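Local atomic coordinates of geranyltranstransferase (Staphylococcus aureus, PDB entry 1RTR), a protein that probably makes farnesyl pyrophosphate, the C15 isoprenoid precursor, by joining isopentenyl pyrophosphate to geranyl pyrophosphate. Residues K66-A70 and L122-D126. Residues are numbered along the deposited sequence; the frame is centred on the assembly and turned at random.
Sequences KSAIA and LISSD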
loop_
_atom_site.group_PDB
_atom_site.type_symbol
_atom_site.label_atom_id
_atom_site.label_comp_id
_atom_site.label_asym_id
_atom_site.label_seq_id
_atom_site.Cartn_x
_atom_site.Cartn_y
_atom_site.Cartn_z
ATOM N N LYS A 66 7.378 12.941 -8.615
ATOM C CA LYS A 66 6.248 12.192 -8.079
ATOM C C LYS A 66 6.711 10.903 -7.392
ATOM O O LYS A 66 6.245 10.601 -6.290
ATOM C CB LYS A 66 5.173 11.941 -9.145
ATOM C CG LYS A 66 4.296 13.172 -9.444
ATOM C CD LYS A 66 2.851 12.778 -9.766
ATOM C CE LYS A 66 2.196 13.696 -10.811
ATOM N NZ LYS A 66 1.677 14.959 -10.193
ATOM N N SER A 67 7.643 10.178 -8.025
ATOM C CA SER A 67 8.233 8.964 -7.437
ATOM C C SER A 67 8.921 9.259 -6.104
ATOM O O SER A 67 8.732 8.527 -5.132
ATOM C CB SER A 67 9.221 8.306 -8.403
ATOM O OG SER A 67 8.541 7.758 -9.520
ATOM N N ALA A 68 9.695 10.353 -6.065
ATOM C CA ALA A 68 10.316 10.843 -4.838
ATOM C C ALA A 68 9.289 11.167 -3.756
ATOM O O ALA A 68 9.491 10.815 -2.586
ATOM C CB ALA A 68 11.199 12.059 -5.126
ATOM N N ILE A 69 8.195 11.834 -4.132
ATOM C CA ILE A 69 7.115 12.130 -3.181
ATOM C C ILE A 69 6.501 10.834 -2.660
ATOM O O ILE A 69 6.336 10.662 -1.446
ATOM C CB ILE A 69 6.016 13.023 -3.822
ATOM C CG1 ILE A 69 6.568 14.395 -4.223
ATOM C CG2 ILE A 69 4.846 13.196 -2.876
ATOM C CD1 ILE A 69 7.150 15.211 -3.049
ATOM N N ALA A 70 6.158 9.932 -3.582
ATOM C CA ALA A 70 5.720 8.582 -3.228
ATOM C C ALA A 70 6.675 7.927 -2.236
ATOM O O ALA A 70 6.247 7.433 -1.194
ATOM C CB ALA A 70 5.573 7.726 -4.461
ATOM N N LEU A 122 0.044 8.145 -6.791
ATOM C CA LEU A 122 0.910 9.209 -7.290
ATOM C C LEU A 122 1.786 8.790 -8.466
ATOM O O LEU A 122 1.899 9.529 -9.444
ATOM C CB LEU A 122 1.763 9.777 -6.152
ATOM C CG LEU A 122 2.090 11.275 -6.196
ATOM C CD1 LEU A 122 0.879 12.152 -6.581
ATOM C CD2 LEU A 122 2.661 11.708 -4.868
ATOM N N ILE A 123 2.397 7.606 -8.389
ATOM C CA ILE A 123 3.255 7.144 -9.477
ATOM C C ILE A 123 2.395 6.790 -10.672
ATOM O O ILE A 123 2.713 7.173 -11.805
ATOM C CB ILE A 123 4.159 5.946 -9.053
ATOM C CG1 ILE A 123 5.297 6.431 -8.160
ATOM C CG2 ILE A 123 4.719 5.207 -10.285
ATOM C CD1 ILE A 123 5.773 5.411 -7.192
ATOM N N SER A 124 1.304 6.073 -10.409
ATOM C CA SER A 124 0.416 5.606 -11.471
ATOM C C SER A 124 -0.251 6.758 -12.233
ATOM O O SER A 124 -0.695 6.576 -13.370
ATOM C CB SER A 124 -0.629 4.634 -10.922
ATOM O OG SER A 124 -1.571 5.298 -10.105
ATOM N N SER A 125 -0.275 7.941 -11.620
ATOM C CA SER A 125 -0.865 9.125 -12.240
ATOM C C SER A 125 0.122 10.104 -12.871
ATOM O O SER A 125 -0.298 11.090 -13.476
ATOM C CB SER A 125 -1.752 9.866 -11.235
ATOM O OG SER A 125 -0.967 10.552 -10.279
ATOM N N ASP A 126 1.422 9.839 -12.749
ATOM C CA ASP A 126 2.453 10.745 -13.268
ATOM C C ASP A 126 2.578 10.743 -14.784
ATOM O O ASP A 126 3.133 9.812 -15.372
ATOM C CB ASP A 126 3.808 10.422 -12.648
ATOM C CG ASP A 126 4.864 11.467 -12.956
ATOM O OD1 ASP A 126 5.975 11.344 -12.404
ATOM O OD2 ASP A 126 4.691 12.443 -13.726
HETATM O O HOH W 1 7.148 13.388 -11.496
HETATM O O HOH W 2 8.070 10.207 -10.715
#
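Lys66 lays its aliphatic chain across the end of helix 105-124, with Leu122 on one flank and Asp126 on the other. Its CG stands beside the backbone N (chi1 -77°), and the bent chain then brings Lys66 CD in front of the carbonyl oxygen of Leu122, 3.4 Å from O. Lys66 and Leu122 cross at about a right angle, Lys66 CD to Leu122 CD1 at 3.8 Å. Asp126 lies against the lysine's methylenes: Asp126 OD1 is 3.4 Å from Lys66 CB. The opposite charges do not pair, since Lys66 NZ stays 5.3 Å from Asp126 OD2. That oxygen instead accepts from the backbone N of Arg128.

Two waters probably link Asp126 OD1 to the first turn of helix 65-83. One accepts from Lys66 N at 2.9 Å. The other accepts from Ser67 N at 2.7 Å and also bonds to Ser67 OG. Through these waters the carboxylate faces two N-H groups at the start of the helix, where its negative charge is probably favourable.

Further along helix 65-83 the contact is apolar. Leu122 CD2 abuts Ile69 CG2, and Ile123 CD1 packs on Ala70 CB at 3.6 Å. Ile123 also rests on Val137, Leu138 and Leu141, so helix 131-145 backs this seam of the mostly helical polyprenyl synthetase fold. Helix 6-18 touches Ile69, while helix 45-56 packs against Ser67 and Ala68.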